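Local coordinates for putative iron-regulated protein A (Parabacteroides distasonis ATCC 8503, PDB 4ECG) that is probably an imelysin-like member of the M75 peptidase family that binds calcium ions, its physiological role not established, at residues Asp30-Val35 with His316-Met321; Lys49-Lys54 with Val86-Ser91. One frame throughout, in Å; residues are numbered along the deposited sequence.

Contact 1: residues Asp30-Val35 with His316-Met321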
loop_
_atom_site.group_PDB
_atom_site.type_symbol
_atom_site.label_atom_id
_atom_site.label_comp_id
_atom_site.label_asym_id
_atom_site.label_seq_id
_atom_site.Cartn_x
_atom_site.Cartn_y
_atom_site.Cartn_z
ATOM N N ASP A 30 29.244 -7.663 -2.428
ATOM C CA ASP A 30 28.770 -8.660 -1.469
ATOM C C ASP A 30 27.915 -7.961 -0.403
ATOM O O ASP A 30 26.891 -8.528 0.062
ATOM C CB ASP A 30 29.899 -9.491 -0.822
ATOM C CG ASP A 30 30.578 -10.508 -1.815
ATOM O OD1 ASP A 30 29.943 -10.967 -2.790
ATOM O OD2 ASP A 30 31.758 -10.872 -1.607
ATOM N N GLN A 31 28.279 -6.722 -0.058
ATOM C CA GLN A 31 27.533 -5.984 0.995
ATOM C C GLN A 31 26.148 -5.586 0.510
ATOM O O GLN A 31 25.162 -5.742 1.202
ATOM C CB GLN A 31 28.283 -4.722 1.448
ATOM C CG GLN A 31 29.184 -4.921 2.654
ATOM C CD GLN A 31 30.357 -3.943 2.740
ATOM O OE1 GLN A 31 30.431 -2.959 2.022
ATOM N NE2 GLN A 31 31.277 -4.231 3.638
HETATM N N MSE A 32 26.108 -5.042 -0.697
HETATM C CA MSE A 32 24.869 -4.643 -1.340
HETATM C C MSE A 32 23.968 -5.850 -1.601
HETATM O O MSE A 32 22.759 -5.750 -1.452
HETATM C CB MSE A 32 25.171 -3.924 -2.662
HETATM C CG MSE A 32 25.514 -2.434 -2.503
HETATM SE SE MSE A 32 26.012 -1.618 -4.163
HETATM C CE MSE A 32 27.650 -2.533 -4.514
ATOM N N SER A 33 24.566 -6.979 -1.989
ATOM C CA SER A 33 23.799 -8.212 -2.243
ATOM C C SER A 33 23.096 -8.719 -0.950
ATOM O O SER A 33 21.953 -9.207 -0.978
ATOM C CB SER A 33 24.737 -9.266 -2.832
ATOM O OG SER A 33 24.011 -10.373 -3.309
ATOM N N ALA A 34 23.772 -8.559 0.183
ATOM C CA ALA A 34 23.206 -8.973 1.499
ATOM C C ALA A 34 22.030 -8.062 1.916
ATOM O O ALA A 34 21.085 -8.512 2.551
ATOM C CB ALA A 34 24.289 -9.020 2.592
ATOM N N VAL A 35 22.089 -6.786 1.565
ATOM C CA VAL A 35 20.970 -5.884 1.818
ATOM C C VAL A 35 19.728 -6.336 1.020
ATOM O O VAL A 35 18.621 -6.439 1.567
ATOM C CB VAL A 35 21.346 -4.420 1.485
ATOM C CG1 VAL A 35 20.100 -3.547 1.374
ATOM C CG2 VAL A 35 22.372 -3.890 2.497
ATOM N N HIS A 316 19.930 1.318 5.710
ATOM C CA HIS A 316 20.367 2.156 6.826
ATOM C C HIS A 316 21.834 2.022 7.091
ATOM O O HIS A 316 22.547 3.014 7.175
ATOM C CB HIS A 316 19.575 1.821 8.074
ATOM C CG HIS A 316 20.184 2.339 9.336
ATOM N ND1 HIS A 316 20.241 3.647 9.622
ATOM C CD2 HIS A 316 20.766 1.667 10.414
ATOM C CE1 HIS A 316 20.858 3.809 10.827
ATOM N NE2 HIS A 316 21.171 2.596 11.301
ATOM N N ALA A 317 22.305 0.794 7.210
ATOM C CA ALA A 317 23.704 0.569 7.516
ATOM C C ALA A 317 24.553 1.118 6.381
ATOM O O ALA A 317 25.525 1.810 6.635
ATOM C CB ALA A 317 23.983 -0.915 7.712
ATOM N N LEU A 318 24.190 0.831 5.128
ATOM C CA LEU A 318 25.032 1.263 4.016
ATOM C C LEU A 318 25.054 2.790 3.931
ATOM O O LEU A 318 26.118 3.383 3.785
ATOM C CB LEU A 318 24.595 0.664 2.690
ATOM C CG LEU A 318 24.776 -0.839 2.461
ATOM C CD1 LEU A 318 24.379 -1.144 1.010
ATOM C CD2 LEU A 318 26.174 -1.312 2.792
ATOM N N THR A 319 23.902 3.436 4.084
ATOM C CA THR A 319 23.880 4.903 4.090
ATOM C C THR A 319 24.718 5.503 5.226
ATOM O O THR A 319 25.466 6.466 5.014
ATOM C CB THR A 319 22.440 5.379 4.218
ATOM O OG1 THR A 319 21.669 4.653 3.270
ATOM C CG2 THR A 319 22.312 6.879 4.004
ATOM N N LYS A 320 24.589 4.949 6.434
ATOM C CA LYS A 320 25.400 5.411 7.566
ATOM C C LYS A 320 26.892 5.396 7.208
ATOM O O LYS A 320 27.598 6.402 7.385
ATOM C CB LYS A 320 25.117 4.548 8.807
ATOM C CG LYS A 320 25.593 5.120 10.142
ATOM C CD LYS A 320 25.102 4.289 11.325
ATOM C CE LYS A 320 25.982 4.499 12.552
ATOM N NZ LYS A 320 25.327 3.954 13.777
HETATM N N MSE A 321 27.345 4.258 6.680
HETATM C CA MSE A 321 28.720 4.056 6.208
HETATM C C MSE A 321 29.138 5.105 5.162
HETATM O O MSE A 321 30.249 5.612 5.219
HETATM C CB MSE A 321 28.844 2.617 5.645
HETATM C CG MSE A 321 30.242 2.149 5.113
HETATM SE SE MSE A 321 30.099 0.808 3.636
HETATM C CE MSE A 321 28.992 -0.495 4.668
#
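Leu318 meets Met32 and Val35 in the apolar part of this contact. Its CD1 does most of the touching, lying 3.7 Å from Val35 CG2 and 3.9 Å from Met32 CG. With Leu318 CG anti to its own carbonyl carbon (chi1 -69°), that CG also lies 3.9 Å from Val35 CG2. The side chains of Met32 and Leu318 cross at about a right angle, with Leu318 CD1 against Met32 CG, the stem of the selenomethionine. The other methyl, Leu318 CD2, lies 4.2 Å from Gln31 CB.

A looser polar-to-apolar touch lies beside it. The terminal methyl CE of Met321, also a selenomethionine, sits 3.9 Å from Gln31 OE1, an oxygen already hydrogen-bonded to the backbone N of Thr28. No hydrogen bond joins the two segments.

The axes of the two short segments come no closer than 10.8 Å and run roughly antiparallel, at 145°, a spacing bridged by side chains alone. The first turns of helix 29-68 here meet the short helix 315-322. Helix 225-233 also touches the side chains of Met32, through Val225 and Tyr226, and of Val35, through Ile229, while Thr319 leans on helix 324-343.

Contact 2: residues Lys49-Lys54 with Val86-Ser91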
loop_
_atom_site.group_PDB
_atom_site.type_symbol
_atom_site.label_atom_id
_atom_site.label_comp_id
_atom_site.label_asym_id
_atom_site.label_seq_id
_atom_site.Cartn_x
_atom_site.Cartn_y
_atom_site.Cartn_z
ATOM N N LYS A 49 3.480 -13.013 3.130
ATOM C CA LYS A 49 3.017 -14.220 3.828
ATOM C C LYS A 49 1.987 -13.858 4.894
ATOM O O LYS A 49 1.021 -14.560 5.096
ATOM C CB LYS A 49 4.233 -14.966 4.435
ATOM C CG LYS A 49 3.981 -16.046 5.488
ATOM C CD LYS A 49 3.531 -17.387 4.907
ATOM C CE LYS A 49 3.581 -18.537 5.943
ATOM N NZ LYS A 49 4.970 -18.903 6.404
ATOM N N ASP A 50 2.222 -12.769 5.598
ATOM C CA ASP A 50 1.321 -12.312 6.655
ATOM C C ASP A 50 0.041 -11.883 5.956
ATOM O O ASP A 50 -1.054 -12.146 6.449
ATOM C CB ASP A 50 1.953 -11.129 7.417
ATOM C CG ASP A 50 1.057 -10.523 8.535
ATOM O OD1 ASP A 50 0.415 -11.279 9.315
ATOM O OD2 ASP A 50 1.049 -9.255 8.663
HETATM N N MSE A 51 0.176 -11.205 4.819
HETATM C CA MSE A 51 -1.001 -10.864 4.012
HETATM C C MSE A 51 -1.813 -12.143 3.610
HETATM O O MSE A 51 -3.033 -12.154 3.754
HETATM C CB MSE A 51 -0.616 -10.073 2.773
HETATM C CG MSE A 51 -1.819 -9.318 2.146
HETATM SE SE MSE A 51 -1.282 -8.417 0.548
HETATM C CE MSE A 51 -3.130 -8.059 -0.039
ATOM N N LEU A 52 -1.160 -13.210 3.138
ATOM C CA LEU A 52 -1.914 -14.378 2.689
ATOM C C LEU A 52 -2.652 -14.964 3.893
ATOM O O LEU A 52 -3.843 -15.271 3.789
ATOM C CB LEU A 52 -1.056 -15.433 1.971
ATOM C CG LEU A 52 -1.752 -16.725 1.499
ATOM C CD1 LEU A 52 -2.936 -16.441 0.577
ATOM C CD2 LEU A 52 -0.764 -17.694 0.848
ATOM N N THR A 53 -1.970 -15.052 5.038
ATOM C CA THR A 53 -2.570 -15.631 6.243
ATOM C C THR A 53 -3.788 -14.777 6.604
ATOM O O THR A 53 -4.868 -15.308 6.798
ATOM C CB THR A 53 -1.568 -15.752 7.423
ATOM O OG1 THR A 53 -0.476 -16.626 7.070
ATOM C CG2 THR A 53 -2.258 -16.279 8.681
ATOM N N LYS A 54 -3.634 -13.453 6.629
ATOM C CA LYS A 54 -4.716 -12.584 7.063
ATOM C C LYS A 54 -5.847 -12.542 6.023
ATOM O O LYS A 54 -7.019 -12.368 6.397
ATOM C CB LYS A 54 -4.241 -11.151 7.367
ATOM C CG LYS A 54 -3.057 -10.975 8.317
ATOM C CD LYS A 54 -3.473 -10.808 9.747
ATOM C CE LYS A 54 -2.293 -10.746 10.729
ATOM N NZ LYS A 54 -1.654 -9.414 10.664
ATOM N N VAL A 86 -3.489 -4.059 6.790
ATOM C CA VAL A 86 -2.232 -3.581 7.401
ATOM C C VAL A 86 -1.073 -4.036 6.527
ATOM O O VAL A 86 -0.360 -3.196 5.994
ATOM C CB VAL A 86 -2.092 -3.915 8.893
ATOM C CG1 VAL A 86 -0.704 -3.513 9.441
ATOM C CG2 VAL A 86 -3.219 -3.235 9.711
ATOM N N PRO A 87 -0.939 -5.339 6.283
ATOM C CA PRO A 87 0.260 -5.757 5.541
ATOM C C PRO A 87 0.248 -5.349 4.089
ATOM O O PRO A 87 1.298 -5.107 3.509
ATOM C CB PRO A 87 0.294 -7.288 5.706
ATOM C CG PRO A 87 -1.065 -7.650 6.113
ATOM C CD PRO A 87 -1.611 -6.471 6.895
ATOM N N TRP A 88 -0.933 -5.243 3.513
ATOM C CA TRP A 88 -1.016 -4.799 2.154
ATOM C C TRP A 88 -0.514 -3.366 2.066
ATOM O O TRP A 88 0.238 -3.034 1.166
ATOM C CB TRP A 88 -2.442 -4.906 1.616
ATOM C CG TRP A 88 -2.659 -4.147 0.335
ATOM C CD1 TRP A 88 -3.465 -3.059 0.157
ATOM C CD2 TRP A 88 -2.057 -4.386 -0.975
ATOM N NE1 TRP A 88 -3.413 -2.623 -1.112
ATOM C CE2 TRP A 88 -2.589 -3.377 -1.848
ATOM C CE3 TRP A 88 -1.172 -5.305 -1.478
ATOM C CZ2 TRP A 88 -2.222 -3.269 -3.168
ATOM C CZ3 TRP A 88 -0.802 -5.205 -2.824
ATOM C CH2 TRP A 88 -1.310 -4.205 -3.642
ATOM N N GLU A 89 -0.924 -2.500 2.974
ATOM C CA GLU A 89 -0.504 -1.118 2.871
ATOM C C GLU A 89 0.967 -0.982 3.297
ATOM O O GLU A 89 1.670 -0.109 2.804
ATOM C CB GLU A 89 -1.394 -0.210 3.720
ATOM C CG GLU A 89 -2.795 -0.007 3.237
ATOM C CD GLU A 89 -2.885 0.657 1.878
ATOM O OE1 GLU A 89 -2.590 1.848 1.725
ATOM O OE2 GLU A 89 -3.286 -0.023 0.942
ATOM N N GLN A 90 1.412 -1.859 4.203
ATOM C CA GLN A 90 2.813 -1.972 4.582
ATOM C C GLN A 90 3.680 -2.541 3.467
ATOM O O GLN A 90 4.892 -2.714 3.648
ATOM C CB GLN A 90 2.979 -2.762 5.895
ATOM C CG GLN A 90 2.419 -1.977 7.082
ATOM C CD GLN A 90 2.764 -2.540 8.444
ATOM O OE1 GLN A 90 3.291 -3.616 8.567
ATOM N NE2 GLN A 90 2.431 -1.798 9.469
ATOM N N SER A 91 3.093 -2.762 2.283
ATOM C CA SER A 91 3.847 -3.340 1.174
ATOM C C SER A 91 3.954 -2.416 -0.005
ATOM O O SER A 91 4.522 -2.795 -1.031
ATOM C CB SER A 91 3.219 -4.663 0.736
ATOM O OG SER A 91 2.140 -4.445 -0.135
#
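Met51 and Pro87 bring the two backbones together, their CA atoms 5.5 Å apart, where residues 49-54 of helix 29-68 face a kink in helix 71-89 at the proline, whose N has no bond to the preceding turn. The Pro87 ring packs on the helix backbone: its CG lies 3.8 Å from Met51 CA. Its CB stands 3.6 Å from Asp50 OD2, the two side chains crossing at about a right angle. That carboxylate also forms a salt bridge with Arg303, and a second one, with weak hydrogen bonds, with Lys54 NZ, 3.1 Å from Asp50 OD1.

Met51, a selenomethionine, extends alongside Trp88, CG anti to its backbone N (chi1 -162°). Its CE lies 3.6 Å from Trp88 CB, and its SE 3.7 Å from Trp88 CE3, an oblique Met-aromatic contact. The indole NE1 is hydrogen-bonded to the calcium ligand Asp109. An alanine at Trp88 would probably leave Asp109 OD2 without this donor and open a gap beside the end of Met51. One turn on, Ser91 OG and N both bind Trp88 O, the hydroxyl at 2.7 Å, as the helix ends.

Helix 171-196 covers Met51 through Thr188, helix 104-109 and Phe148 pack on Trp88, and helix 284-300 touches Val86, Glu89 and Gln90.

In the fold
Both contacts draw on the long helix 29-68: contact 1 uses its first turns, contact 2 a part further along. Their centres are about 26 Å apart and their nearest atoms about 14 Å, so they do not touch. Contact 2 lies nested within the chain loop that contact 1 closes, joining the consecutive helices 29-68 and 71-89, whereas contact 1 brings a distant helix back to the start. Contact 2 sits about 10 Å from the centre of the chain and contact 1 about 25 Å. The Trp88 side chain is about 4 Å from a bound calcium ion; that of Met32 is about 10 Å from the side chain of Gln227, a ligand of another calcium.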